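PDB 6A2F: alanine racemase, biosynthetic from Pseudomonas aeruginosa PAO1, which belongs to the fold-type III family of pyridoxal-phosphate enzymes, pairing an N-terminal TIM-barrel domain with a C-terminal beta-rich domain. Local coordinates for residues Y273-Y277 with K347-V352. Coordinates in Å, arbitrary orientation, origin at the centre of the assembly. Numbering follows the deposited sequence.
Sequences YADGY and KVTARV. With DLY (D-lysine), chain D.
Residues 273-275 follow helical phi/psi values without forming a regular helix, and the turn ends at Gly276, whose phi of 121° and psi of -13° suit glycine. Against this turn runs the loop 347-352, with Asp275 opposite Thr349 (CA-CA 5.3 Å) and Gly276 opposite Val348 (4.3 Å). Lys347, the first residue beyond helix 341-346, sets its O 3.2 Å from Gly276 CA; a beta carbon there would clash with this carbonyl, a second reason for glycine. The Lys347 side chain leads away, its NZ hydrogen-bonded to Tyr277 O of the second subunit. Val348 CA makes a CA-H...O contact with Asp275 O (3.4 Å), which also accepts a hydrogen bond from Thr349 N at 3.2 Å. Thr349, chi1 p, also donates a hydrogen bond from OG1 to Ala274 O (2.6 Å), so one residue holds two successive carbonyls. It opens a type I turn closed by Val352 N to Thr349 O (3.0 Å). Within that turn Arg351, chi1 p and then extended, lays a guanidinium face over the small Ala274 CB (NH1-CB 3.7 Å) and forms a salt bridge from NE to Asp275 OD1 (2.9 Å, weak as a hydrogen bond); the carboxylate is also held by Gly272 N at OD2 and by Arg2 at OD1. Arg351 NH1 also pairs with Asp303 and NH2 with Glu63 of the second subunit. Val352, pointing inward, packs CG2 on Asp275 CB (3.7 Å). Tyr273, chi1 p, turns away and accepts a hydrogen bond from D-lysine NZ at OH (2.6 Å). Two C-terminal-domain loops thus join behind a D-lysine pocket, at the subunit interface of an alanine racemase dimer.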
ATOM      1  N   TYR A 273      -7.344  -0.871  -4.814  1.00 11.64           N
ATOM      2  CA  TYR A 273      -6.543  -0.849  -3.583  1.00 11.71           C
ATOM      3  C   TYR A 273      -5.147  -1.469  -3.701  1.00 11.74           C
ATOM      4  O   TYR A 273      -4.257  -1.131  -2.922  1.00 11.76           O
ATOM      5  CB  TYR A 273      -7.309  -1.376  -2.355  1.00 11.73           C
ATOM      6  CG  TYR A 273      -7.822  -2.798  -2.429  1.00 11.85           C
ATOM      7  CD1 TYR A 273      -6.956  -3.887  -2.317  1.00 11.82           C
ATOM      8  CD2 TYR A 273      -9.187  -3.056  -2.569  1.00 11.89           C
ATOM      9  CE1 TYR A 273      -7.434  -5.188  -2.374  1.00 11.84           C
ATOM     10  CE2 TYR A 273      -9.673  -4.355  -2.617  1.00 11.87           C
ATOM     11  CZ  TYR A 273      -8.794  -5.415  -2.522  1.00 11.90           C
ATOM     12  OH  TYR A 273      -9.278  -6.702  -2.577  1.00 11.99           O
ATOM     13  N   ALA A 274      -4.952  -2.350  -4.682  1.00 11.64           N
ATOM     14  CA  ALA A 274      -3.624  -2.904  -4.957  1.00 11.57           C
ATOM     15  C   ALA A 274      -2.705  -1.906  -5.667  1.00 11.51           C
ATOM     16  O   ALA A 274      -1.498  -2.119  -5.749  1.00 11.46           O
ATOM     17  CB  ALA A 274      -3.734  -4.189  -5.758  1.00 11.59           C
ATOM     18  N   ASP A 275      -3.279  -0.826  -6.187  1.00 11.61           N
ATOM     19  CA  ASP A 275      -2.489   0.264  -6.752  1.00 11.75           C
ATOM     20  C   ASP A 275      -2.064   1.250  -5.662  1.00 11.86           C
ATOM     21  O   ASP A 275      -1.208   2.103  -5.886  1.00 11.99           O
ATOM     22  CB  ASP A 275      -3.274   0.980  -7.848  1.00 11.76           C
ATOM     23  CG  ASP A 275      -3.729   0.037  -8.952  1.00 11.89           C
ATOM     24  OD1 ASP A 275      -2.863  -0.617  -9.586  1.00 11.81           O
ATOM     25  OD2 ASP A 275      -4.957  -0.041  -9.194  1.00 11.88           O
ATOM     26  N   GLY A 276      -2.658   1.116  -4.479  1.00 11.88           N
ATOM     27  CA  GLY A 276      -2.363   2.000  -3.359  1.00 12.04           C
ATOM     28  C   GLY A 276      -3.577   2.754  -2.845  1.00 12.17           C
ATOM     29  O   GLY A 276      -3.531   3.344  -1.761  1.00 12.17           O
ATOM     30  N   TYR A 277      -4.659   2.738  -3.625  1.00 12.08           N
ATOM     31  CA  TYR A 277      -5.884   3.424  -3.245  1.00 12.10           C
ATOM     32  C   TYR A 277      -6.471   2.804  -1.972  1.00 12.24           C
ATOM     33  O   TYR A 277      -6.392   1.586  -1.784  1.00 12.24           O
ATOM     34  CB  TYR A 277      -6.903   3.399  -4.394  1.00 12.01           C
ATOM     35  CG  TYR A 277      -7.846   4.583  -4.358  1.00 11.92           C
ATOM     36  CD1 TYR A 277      -7.505   5.785  -4.977  1.00 11.86           C
ATOM     37  CD2 TYR A 277      -9.062   4.513  -3.681  1.00 11.85           C
ATOM     38  CE1 TYR A 277      -8.353   6.879  -4.930  1.00 11.84           C
ATOM     39  CE2 TYR A 277      -9.914   5.601  -3.629  1.00 11.85           C
ATOM     40  CZ  TYR A 277      -9.552   6.782  -4.256  1.00 11.84           C
ATOM     41  OH  TYR A 277     -10.393   7.865  -4.207  1.00 11.85           O
ATOM     42  N   LYS A 347       2.138   4.748  -0.430  1.00 10.76           N
ATOM     43  CA  LYS A 347       1.655   3.390  -0.692  1.00 10.90           C
ATOM     44  C   LYS A 347       1.262   3.096  -2.141  1.00 10.97           C
ATOM     45  O   LYS A 347       0.732   2.018  -2.441  1.00 11.00           O
ATOM     46  CB  LYS A 347       0.524   3.006   0.259  1.00 10.88           C
ATOM     47  CG  LYS A 347       1.037   2.481   1.579  1.00 11.08           C
ATOM     48  CD  LYS A 347       0.079   1.467   2.173  1.00 11.32           C
ATOM     49  CE  LYS A 347      -0.703   2.058   3.327  1.00 11.25           C
ATOM     50  NZ  LYS A 347      -1.256   0.978   4.188  1.00 11.41           N
ATOM     51  N   VAL A 348       1.521   4.047  -3.032  1.00 10.89           N
ATOM     52  CA  VAL A 348       1.382   3.794  -4.462  1.00 11.05           C
ATOM     53  C   VAL A 348       2.371   2.677  -4.836  1.00 11.25           C
ATOM     54  O   VAL A 348       3.589   2.837  -4.716  1.00 11.32           O
ATOM     55  CB  VAL A 348       1.602   5.083  -5.287  1.00 10.91           C
ATOM     56  CG1 VAL A 348       1.528   4.789  -6.775  1.00 10.79           C
ATOM     57  CG2 VAL A 348       0.581   6.142  -4.898  1.00 10.70           C
ATOM     58  N   THR A 349       1.831   1.540  -5.265  1.00 11.54           N
ATOM     59  CA  THR A 349       2.611   0.295  -5.383  1.00 11.76           C
ATOM     60  C   THR A 349       3.485   0.221  -6.633  1.00 11.96           C
ATOM     61  O   THR A 349       3.309   0.997  -7.573  1.00 11.87           O
ATOM     62  CB  THR A 349       1.698  -0.946  -5.344  1.00 11.65           C
ATOM     63  OG1 THR A 349       0.695  -0.828  -6.362  1.00 11.61           O
ATOM     64  CG2 THR A 349       1.030  -1.086  -3.978  1.00 11.53           C
ATOM     65  N   ALA A 350       4.412  -0.738  -6.631  1.00 12.35           N
ATOM     66  CA  ALA A 350       5.389  -0.920  -7.710  1.00 12.84           C
ATOM     67  C   ALA A 350       4.762  -1.046  -9.098  1.00 13.22           C
ATOM     68  O   ALA A 350       5.340  -0.585 -10.087  1.00 13.45           O
ATOM     69  CB  ALA A 350       6.286  -2.116  -7.426  1.00 12.71           C
ATOM     70  N   ARG A 351       3.576  -1.647  -9.170  1.00 13.51           N
ATOM     71  CA  ARG A 351       2.928  -1.888 -10.460  1.00 13.76           C
ATOM     72  C   ARG A 351       2.325  -0.641 -11.102  1.00 14.00           C
ATOM     73  O   ARG A 351       1.912  -0.678 -12.258  1.00 14.09           O
ATOM     74  CB  ARG A 351       1.884  -2.990 -10.344  1.00 13.68           C
ATOM     75  CG  ARG A 351       0.596  -2.576  -9.665  1.00 13.69           C
ATOM     76  CD  ARG A 351      -0.428  -3.670  -9.884  1.00 13.70           C
ATOM     77  NE  ARG A 351      -1.756  -3.250  -9.478  1.00 13.54           N
ATOM     78  CZ  ARG A 351      -2.868  -3.899  -9.789  1.00 13.36           C
ATOM     79  NH1 ARG A 351      -4.031  -3.431  -9.364  1.00 13.39           N
ATOM     80  NH2 ARG A 351      -2.819  -5.006 -10.522  1.00 13.06           N
ATOM     81  N   VAL A 352       2.261   0.454 -10.350  1.00 14.35           N
ATOM     82  CA  VAL A 352       1.888   1.746 -10.917  1.00 14.69           C
ATOM     83  C   VAL A 352       3.152   2.398 -11.468  1.00 15.17           C
ATOM     84  O   VAL A 352       4.033   2.785 -10.697  1.00 15.09           O
ATOM     85  CB  VAL A 352       1.239   2.671  -9.868  1.00 14.48           C
ATOM     86  CG1 VAL A 352       0.830   3.997 -10.500  1.00 14.22           C
ATOM     87  CG2 VAL A 352       0.048   1.984  -9.218  1.00 14.24           C
TER
HETATM   88  N   DLY D 402     -13.521  -7.032  -9.112  0.70 22.64           N
HETATM   89  CA  DLY D 402     -12.182  -7.497  -8.631  0.70 23.02           C
HETATM   90  C   DLY D 402     -11.070  -6.644  -9.195  0.70 23.09           C
HETATM   91  O   DLY D 402     -10.231  -7.121  -9.957  0.70 23.32           O
HETATM   92  CB  DLY D 402     -12.158  -7.442  -7.107  0.70 22.70           C
HETATM   93  CG  DLY D 402     -11.359  -8.573  -6.466  0.70 22.31           C
HETATM   94  CD  DLY D 402     -10.739  -8.121  -5.150  0.70 21.58           C
HETATM   95  CE  DLY D 402     -11.720  -8.221  -3.988  0.70 21.20           C
HETATM   96  NZ  DLY D 402     -11.791  -6.930  -3.337  0.70 20.76           N
HETATM   97  OXT DLY D 402     -10.951  -5.449  -8.920  0.70 23.06           O